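Local coordinates for protein uricase (Bacillus fastidiosus, PDB 4R8X) that probably catalyses the oxidation of urate to 5-hydroxyisourate, the first step of the pathway from urate to (S)-allantoin, at residues Lys26-Ser31 with Asp257-Leu262; Ile204-Glu209 with Asn221-Glu226. One frame throughout, in Å; residues are numbered along the deposited sequence.

Contact 1 of 2, residues Lys26-Ser31 with Asp257-Leu262; sequences KQIPES and DRFPQL
R258 and E30 form a side-on salt bridge where a type I beta turn, I28 to S31, meets the C-terminal end of helix 244-258 in this uricase. R258 NE donates to E30 OE1 and R258 NH2 to E30 OE2, each at 2.9 Å. Both carboxylate oxygens are met on their syn side, and both lie near the guanidinium plane. The carboxylate is turned by 33° against that plane, so the pairing is not quite flat. Two bonds to two oxygens should fix the rotation of both groups. The ring of P29 comes tip to tip and lies over one guanidinium face, with its CD 3.6 Å from R258 NE. R258 NH2 also donates to L322 O, at the C-terminal residue.

Toward F259 the packing is apolar. I28 CG2 rests 4.1 Å from R258 CB. I28 CD1 approaches F259 CZ, and I231 of helix 225-238 touches both side chains. F259 is the first residue to leave the helical path.

The K26 side is looser and more exposed. K26 CE lies 3.5 Å from R258 O, at the helix end. The K26 and F259 side chains pass in opposite directions, K26 CD 4.1 Å from F259 CE1. The K26 chain is extended until chi4, 72°, which bends NZ out of line. A water receives a weak bond from K26 NZ at 3.3 Å and donates to Q261 OE1 at 2.9 Å.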
ATOM      1  N   LYS D  26     -22.040  26.703  12.475  1.00 19.91           N
ATOM      2  CA  LYS D  26     -21.873  28.130  12.227  1.00 21.49           C
ATOM      3  C   LYS D  26     -21.713  28.384  10.732  1.00 21.54           C
ATOM      4  O   LYS D  26     -20.925  27.714  10.065  1.00 21.89           O
ATOM      5  CB  LYS D  26     -20.648  28.649  12.983  1.00 22.44           C
ATOM      6  CG  LYS D  26     -20.393  30.143  12.848  1.00 23.71           C
ATOM      7  CD  LYS D  26     -19.032  30.506  13.424  1.00 24.48           C
ATOM      8  CE  LYS D  26     -18.990  31.939  13.914  0.61 24.81           C
ATOM      9  NZ  LYS D  26     -19.789  32.104  15.159  0.18 24.96           N
ATOM     10  N   GLN D  27     -22.465  29.345  10.205  0.98 21.52           N
ATOM     11  CA  GLN D  27     -22.306  29.740   8.810  1.00 21.47           C
ATOM     12  C   GLN D  27     -21.044  30.579   8.645  0.87 20.35           C
ATOM     13  O   GLN D  27     -20.805  31.509   9.416  0.81 20.30           O
ATOM     14  CB  GLN D  27     -23.531  30.515   8.317  1.00 22.45           C
ATOM     15  CG  GLN D  27     -24.799  29.682   8.257  0.47 23.17           C
ATOM     16  CD  GLN D  27     -25.836  30.259   7.315  0.60 23.83           C
ATOM     17  OE1 GLN D  27     -26.527  29.523   6.610  0.36 23.75           O
ATOM     18  NE2 GLN D  27     -25.944  31.582   7.292  0.37 24.14           N
ATOM     19  N   ILE D  28     -20.228  30.226   7.655  1.00 18.72           N
ATOM     20  CA  ILE D  28     -19.014  30.979   7.339  1.00 18.58           C
ATOM     21  C   ILE D  28     -18.914  31.207   5.835  1.00 18.09           C
ATOM     22  O   ILE D  28     -19.463  30.420   5.057  1.00 18.36           O
ATOM     23  CB  ILE D  28     -17.734  30.275   7.862  1.00 17.80           C
ATOM     24  CG1 ILE D  28     -17.534  28.902   7.213  1.00 17.64           C
ATOM     25  CG2 ILE D  28     -17.762  30.166   9.387  1.00 17.90           C
ATOM     26  CD1 ILE D  28     -16.200  28.284   7.537  1.00 17.56           C
ATOM     27  N   PRO D  29     -18.214  32.278   5.417  1.00 18.20           N
ATOM     28  CA  PRO D  29     -18.118  32.617   3.990  1.00 18.90           C
ATOM     29  C   PRO D  29     -17.380  31.572   3.158  1.00 17.91           C
ATOM     30  O   PRO D  29     -17.626  31.463   1.955  1.00 18.77           O
ATOM     31  CB  PRO D  29     -17.321  33.929   3.990  1.00 20.06           C
ATOM     32  CG  PRO D  29     -17.507  34.496   5.342  1.00 20.68           C
ATOM     33  CD  PRO D  29     -17.634  33.333   6.273  1.00 18.90           C
ATOM     34  N   GLU D  30     -16.489  30.814   3.788  1.00 16.95           N
ATOM     35  CA  GLU D  30     -15.646  29.862   3.063  1.00 15.89           C
ATOM     36  C   GLU D  30     -16.323  28.531   2.739  1.00 16.41           C
ATOM     37  O   GLU D  30     -15.737  27.699   2.047  1.00 16.13           O
ATOM     38  CB  GLU D  30     -14.363  29.579   3.857  1.00 15.86           C
ATOM     39  CG  GLU D  30     -13.382  30.742   3.912  1.00 16.80           C
ATOM     40  CD  GLU D  30     -13.764  31.810   4.923  1.00 17.58           C
ATOM     41  OE1 GLU D  30     -14.615  31.550   5.807  1.00 17.50           O
ATOM     42  OE2 GLU D  30     -13.206  32.922   4.823  1.00 19.58           O
ATOM     43  N   SER D  31     -17.534  28.316   3.248  1.00 16.26           N
ATOM     44  CA  SER D  31     -18.133  26.979   3.233  1.00 16.14           C
ATOM     45  C   SER D  31     -19.654  26.999   3.135  1.00 17.61           C
ATOM     46  O   SER D  31     -20.303  27.910   3.639  1.00 19.31           O
ATOM     47  CB  SER D  31     -17.718  26.217   4.503  1.00 15.97           C
ATOM     48  OG  SER D  31     -18.199  24.881   4.513  1.00 16.78           O
ATOM     49  N   ASP D 257      -9.920  32.936  13.082  1.00 14.42           N
ATOM     50  CA  ASP D 257     -10.821  34.072  12.896  1.00 14.52           C
ATOM     51  C   ASP D 257     -12.284  33.632  12.864  1.00 14.86           C
ATOM     52  O   ASP D 257     -13.146  34.222  13.527  1.00 15.89           O
ATOM     53  CB  ASP D 257     -10.458  34.800  11.598  1.00 15.89           C
ATOM     54  CG  ASP D 257     -10.821  36.276  11.617  1.00 17.49           C
ATOM     55  OD1 ASP D 257     -11.412  36.766  12.608  1.00 19.04           O
ATOM     56  OD2 ASP D 257     -10.497  36.958  10.621  1.00 18.87           O
ATOM     57  N   ARG D 258     -12.563  32.589  12.086  1.00 16.13           N
ATOM     58  CA  ARG D 258     -13.920  32.078  11.962  1.00 16.41           C
ATOM     59  C   ARG D 258     -14.401  31.381  13.227  1.00 16.27           C
ATOM     60  O   ARG D 258     -15.599  31.384  13.527  1.00 18.09           O
ATOM     61  CB  ARG D 258     -14.025  31.103  10.793  1.00 16.40           C
ATOM     62  CG  ARG D 258     -13.767  31.727   9.453  1.00 16.63           C
ATOM     63  CD  ARG D 258     -14.663  32.933   9.210  1.00 17.72           C
ATOM     64  NE  ARG D 258     -14.383  33.504   7.899  1.00 18.50           N
ATOM     65  CZ  ARG D 258     -14.336  34.801   7.626  1.00 19.90           C
ATOM     66  NH1 ARG D 258     -14.557  35.697   8.576  1.00 21.69           N
ATOM     67  NH2 ARG D 258     -14.063  35.204   6.395  1.00 20.83           N
ATOM     68  N   PHE D 259     -13.470  30.776  13.960  1.00 15.68           N
ATOM     69  CA  PHE D 259     -13.838  30.010  15.148  1.00 15.32           C
ATOM     70  C   PHE D 259     -13.078  30.496  16.384  1.00 16.47           C
ATOM     71  O   PHE D 259     -12.062  29.918  16.764  1.00 17.51           O
ATOM     72  CB  PHE D 259     -13.611  28.515  14.916  1.00 15.62           C
ATOM     73  CG  PHE D 259     -14.341  27.977  13.714  1.00 15.49           C
ATOM     74  CD1 PHE D 259     -15.727  27.932  13.700  1.00 16.74           C
ATOM     75  CD2 PHE D 259     -13.647  27.522  12.599  1.00 14.90           C
ATOM     76  CE1 PHE D 259     -16.417  27.437  12.604  1.00 16.90           C
ATOM     77  CE2 PHE D 259     -14.336  27.030  11.489  1.00 15.94           C
ATOM     78  CZ  PHE D 259     -15.721  26.990  11.493  1.00 16.91           C
ATOM     79  N   PRO D 260     -13.580  31.563  17.024  1.00 17.93           N
ATOM     80  CA  PRO D 260     -12.911  32.166  18.185  1.00 17.75           C
ATOM     81  C   PRO D 260     -12.769  31.201  19.360  1.00 17.26           C
ATOM     82  O   PRO D 260     -11.942  31.437  20.248  1.00 17.46           O
ATOM     83  CB  PRO D 260     -13.846  33.318  18.574  1.00 19.26           C
ATOM     84  CG  PRO D 260     -14.598  33.645  17.346  1.00 20.47           C
ATOM     85  CD  PRO D 260     -14.758  32.342  16.600  1.00 18.62           C
ATOM     86  N   GLN D 261     -13.566  30.136  19.368  1.00 16.80           N
ATOM     87  CA  GLN D 261     -13.550  29.187  20.472  1.00 15.96           C
ATOM     88  C   GLN D 261     -12.396  28.179  20.372  1.00 16.30           C
ATOM     89  O   GLN D 261     -12.214  27.344  21.258  1.00 16.76           O
ATOM     90  CB  GLN D 261     -14.914  28.487  20.624  1.00 15.68           C
ATOM     91  CG  GLN D 261     -15.196  27.357  19.624  1.00 16.61           C
ATOM     92  CD  GLN D 261     -15.774  27.847  18.308  1.00 17.51           C
ATOM     93  OE1 GLN D 261     -15.476  28.950  17.852  1.00 18.81           O
ATOM     94  NE2 GLN D 261     -16.600  27.016  17.684  1.00 17.26           N
ATOM     95  N   LEU D 262     -11.622  28.262  19.290  1.00 15.37           N
ATOM     96  CA  LEU D 262     -10.413  27.444  19.146  1.00 15.70           C
ATOM     97  C   LEU D 262      -9.194  28.180  19.704  1.00 16.78           C
ATOM     98  O   LEU D 262      -9.060  29.385  19.511  1.00 17.15           O
ATOM     99  CB  LEU D 262     -10.158  27.096  17.674  1.00 15.45           C
ATOM    100  CG  LEU D 262     -11.240  26.318  16.931  1.00 15.92           C
ATOM    101  CD1 LEU D 262     -10.779  25.996  15.513  1.00 16.94           C
ATOM    102  CD2 LEU D 262     -11.589  25.048  17.701  1.00 16.31           C
TER
HETATM  103  O   HOH W   1     -17.798  30.522  17.305  1.00 31.06           O

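Contact 2 of 2, residues Ile204-Glu209 with Asn221-Glu226; sequences IGWAYE and NYVAAE
The hydroxyl of Y208 accepts a hydrogen bond from the backbone N of V223, with V223 N to Y208 OH at 2.9 Å and an N-H...O angle of 161°. Y208 stands near the end of strand 198-208, and V223 lies just before helix 225-238. The V223 nitrogen sits near the plane of the phenol ring, at its edge. N221 O also meets this edge, 3.6 Å from Y208 CE2. V223 CG2 packs 4.1 Å from the same CE2. Y222 presents CD1 to the Y208 hydroxyl at an oblique angle.

W206 makes the second part of the contact. Its CG sits between the backbone N and the carbonyl carbon (chi1 48°), which sets the root of the indole on the side of V223 and A225. V223 CG1 lies over one face of the indole, offset toward the rim. At the far end of the indole, W206 CH2 is 3.6 Å from A225 CB, which lies in the ring plane at the edge.

A water joins W206 and Y208. It accepts from W206 NE1 at 2.9 Å, donates to V223 O at 2.7 Å and is 2.6 Å from Y208 OH. It lies in the planes of the W206 and Y208 rings. A phenylalanine at Y208 would probably leave V223 N without this acceptor and the water with one partner fewer.

Further out, E89 OE2 is hydrogen-bonded to Y222 OH, and Q261 NE2 donates to N221 O. Q227 OE1 takes the N-H of A224, the N-cap residue of the helix. Strand 198-208 pairs antiparallel with strands 156-173 and 262-271 in the large sheet. W206 and Y208 both touch S164 of the former, while V228 of helix 225-238 packs on W206 and V223, setting the start of that helix against the sheet.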
ATOM      1  N   ILE D 204      -4.630  18.904   9.091  1.00 11.35           N
ATOM      2  CA  ILE D 204      -4.897  20.062   9.930  1.00 11.01           C
ATOM      3  C   ILE D 204      -5.581  19.603  11.197  1.00 10.75           C
ATOM      4  O   ILE D 204      -6.483  18.769  11.154  1.00 12.43           O
ATOM      5  CB  ILE D 204      -5.803  21.067   9.211  1.00 10.88           C
ATOM      6  CG1 ILE D 204      -5.254  21.366   7.809  1.00 12.44           C
ATOM      7  CG2 ILE D 204      -5.927  22.337  10.029  1.00 11.86           C
ATOM      8  CD1 ILE D 204      -6.165  22.243   6.966  1.00 13.20           C
ATOM      9  N   GLY D 205      -5.142  20.132  12.332  1.00 11.46           N
ATOM     10  CA  GLY D 205      -5.767  19.830  13.608  1.00 12.40           C
ATOM     11  C   GLY D 205      -6.085  21.100  14.371  1.00 13.03           C
ATOM     12  O   GLY D 205      -5.548  22.162  14.054  1.00 13.52           O
ATOM     13  N   TRP D 206      -6.964  20.999  15.364  1.00 13.66           N
ATOM     14  CA  TRP D 206      -7.316  22.156  16.185  1.00 12.37           C
ATOM     15  C   TRP D 206      -7.632  21.727  17.612  1.00 13.47           C
ATOM     16  O   TRP D 206      -7.886  20.547  17.872  1.00 14.38           O
ATOM     17  CB  TRP D 206      -8.489  22.938  15.571  1.00 12.57           C
ATOM     18  CG  TRP D 206      -9.645  22.078  15.165  1.00 11.80           C
ATOM     19  CD1 TRP D 206     -10.771  21.803  15.896  1.00 12.34           C
ATOM     20  CD2 TRP D 206      -9.781  21.363  13.931  1.00 11.82           C
ATOM     21  NE1 TRP D 206     -11.602  20.964  15.186  1.00 12.29           N
ATOM     22  CE2 TRP D 206     -11.016  20.676  13.979  1.00 11.99           C
ATOM     23  CE3 TRP D 206      -8.982  21.240  12.790  1.00 13.14           C
ATOM     24  CZ2 TRP D 206     -11.466  19.878  12.928  1.00 13.87           C
ATOM     25  CZ3 TRP D 206      -9.423  20.433  11.753  1.00 14.37           C
ATOM     26  CH2 TRP D 206     -10.655  19.766  11.828  1.00 14.16           C
ATOM     27  N   ALA D 207      -7.593  22.693  18.525  1.00 14.34           N
ATOM     28  CA  ALA D 207      -7.928  22.465  19.928  1.00 13.95           C
ATOM     29  C   ALA D 207      -8.957  23.487  20.361  1.00 14.45           C
ATOM     30  O   ALA D 207      -8.912  24.625  19.926  1.00 14.50           O
ATOM     31  CB  ALA D 207      -6.691  22.573  20.822  1.00 14.23           C
ATOM     32  N   TYR D 208      -9.869  23.064  21.230  1.00 14.43           N
ATOM     33  CA  TYR D 208     -10.918  23.924  21.767  1.00 15.33           C
ATOM     34  C   TYR D 208     -10.519  24.537  23.105  1.00 16.69           C
ATOM     35  O   TYR D 208      -9.927  23.864  23.954  1.00 17.22           O
ATOM     36  CB  TYR D 208     -12.178  23.100  22.011  1.00 14.24           C
ATOM     37  CG  TYR D 208     -12.939  22.643  20.782  1.00 14.12           C
ATOM     38  CD1 TYR D 208     -12.578  21.486  20.095  1.00 14.33           C
ATOM     39  CD2 TYR D 208     -14.049  23.342  20.337  1.00 14.30           C
ATOM     40  CE1 TYR D 208     -13.303  21.058  18.979  1.00 14.54           C
ATOM     41  CE2 TYR D 208     -14.780  22.928  19.243  1.00 14.50           C
ATOM     42  CZ  TYR D 208     -14.398  21.788  18.558  1.00 13.91           C
ATOM     43  OH  TYR D 208     -15.124  21.363  17.467  1.00 14.17           O
ATOM     44  N   GLU D 209     -10.865  25.806  23.295  1.00 17.06           N
ATOM     45  CA  GLU D 209     -10.736  26.438  24.610  1.00 17.68           C
ATOM     46  C   GLU D 209     -11.626  25.724  25.621  1.00 18.30           C
ATOM     47  O   GLU D 209     -11.208  25.457  26.750  1.00 19.57           O
ATOM     48  CB  GLU D 209     -11.104  27.922  24.537  1.00 18.94           C
ATOM     49  CG  GLU D 209     -10.911  28.691  25.846  1.00 20.35           C
ATOM     50  CD  GLU D 209     -11.374  30.131  25.752  0.38 20.94           C
ATOM     51  OE1 GLU D 209     -11.831  30.546  24.666  0.44 21.30           O
ATOM     52  OE2 GLU D 209     -11.279  30.848  26.768  0.30 21.41           O
ATOM     53  N   ASN D 221     -21.277  25.844  18.310  1.00 18.20           N
ATOM     54  CA  ASN D 221     -19.913  25.908  18.819  1.00 18.66           C
ATOM     55  C   ASN D 221     -19.039  24.739  18.391  1.00 16.82           C
ATOM     56  O   ASN D 221     -17.883  24.653  18.814  1.00 16.44           O
ATOM     57  CB  ASN D 221     -19.913  25.975  20.341  1.00 20.11           C
ATOM     58  CG  ASN D 221     -20.640  27.181  20.861  1.00 23.06           C
ATOM     59  OD1 ASN D 221     -20.693  28.219  20.200  1.00 25.33           O
ATOM     60  ND2 ASN D 221     -21.213  27.055  22.048  1.00 23.87           N
ATOM     61  N   TYR D 222     -19.594  23.834  17.582  1.00 15.85           N
ATOM     62  CA  TYR D 222     -18.842  22.691  17.074  1.00 15.49           C
ATOM     63  C   TYR D 222     -18.186  23.038  15.755  1.00 16.90           C
ATOM     64  O   TYR D 222     -18.841  23.549  14.846  1.00 18.37           O
ATOM     65  CB  TYR D 222     -19.739  21.463  16.875  1.00 14.77           C
ATOM     66  CG  TYR D 222     -18.937  20.268  16.386  1.00 13.84           C
ATOM     67  CD1 TYR D 222     -18.113  19.573  17.266  1.00 14.02           C
ATOM     68  CD2 TYR D 222     -18.958  19.863  15.046  1.00 13.87           C
ATOM     69  CE1 TYR D 222     -17.354  18.503  16.854  1.00 13.59           C
ATOM     70  CE2 TYR D 222     -18.192  18.784  14.618  1.00 12.62           C
ATOM     71  CZ  TYR D 222     -17.380  18.115  15.530  1.00 12.36           C
ATOM     72  OH  TYR D 222     -16.625  17.041  15.126  1.00 12.67           O
ATOM     73  N   VAL D 223     -16.894  22.750  15.654  1.00 15.35           N
ATOM     74  CA  VAL D 223     -16.161  23.006  14.424  1.00 14.84           C
ATOM     75  C   VAL D 223     -16.094  21.723  13.603  1.00 13.76           C
ATOM     76  O   VAL D 223     -15.402  20.781  13.965  1.00 13.39           O
ATOM     77  CB  VAL D 223     -14.742  23.528  14.715  1.00 14.77           C
ATOM     78  CG1 VAL D 223     -14.013  23.849  13.414  1.00 15.09           C
ATOM     79  CG2 VAL D 223     -14.811  24.767  15.599  1.00 15.62           C
ATOM     80  N   ALA D 224     -16.819  21.689  12.491  1.00 13.28           N
ATOM     81  CA  ALA D 224     -16.784  20.527  11.611  1.00 13.29           C
ATOM     82  C   ALA D 224     -15.511  20.540  10.773  1.00 12.32           C
ATOM     83  O   ALA D 224     -15.145  21.575  10.196  1.00 12.68           O
ATOM     84  CB  ALA D 224     -18.017  20.493  10.713  1.00 14.74           C
ATOM     85  N   ALA D 225     -14.832  19.394  10.718  1.00 12.09           N
ATOM     86  CA  ALA D 225     -13.613  19.257   9.914  1.00 11.74           C
ATOM     87  C   ALA D 225     -13.845  19.674   8.465  1.00 11.14           C
ATOM     88  O   ALA D 225     -12.953  20.211   7.823  1.00 11.68           O
ATOM     89  CB  ALA D 225     -13.059  17.824   9.987  1.00 12.04           C
ATOM     90  N   GLU D 226     -15.050  19.438   7.955  1.00 11.96           N
ATOM     91  CA  GLU D 226     -15.379  19.816   6.587  1.00 12.75           C
ATOM     92  C   GLU D 226     -15.330  21.324   6.386  1.00 12.69           C
ATOM     93  O   GLU D 226     -14.963  21.803   5.306  1.00 13.90           O
ATOM     94  CB  GLU D 226     -16.758  19.279   6.210  1.00 14.25           C
ATOM     95  CG  GLU D 226     -16.793  17.769   6.007  1.00 14.94           C
ATOM     96  CD  GLU D 226     -17.034  16.969   7.285  1.00 14.97           C
ATOM     97  OE1 GLU D 226     -17.243  15.748   7.165  1.00 16.45           O
ATOM     98  OE2 GLU D 226     -17.021  17.542   8.393  1.00 14.90           O
TER
HETATM   99  O   HOH W   2     -14.034  19.551  15.904  1.00 13.02           O

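How the contacts relate
From the N terminus, the chain first gives 26-31, in the loop between strands 22-23 and 35-36. Strand 198-208 then enters contact 2. After a short loop of 11 residues the chain returns at 221-226, which closes contact 2 and starts helix 225-238. Helix 244-258 follows, and its end runs into 257-262, which closes contact 1 over a span of 225 residues. Contact 2 therefore lies wholly within that larger span. The two touch, with centres 10 Å apart: Q261 O probably bonds to E209 N, and L262 CD2 packs on A207 O. Together they tie the early loop, the two successive helices and the large antiparallel sheet into one region.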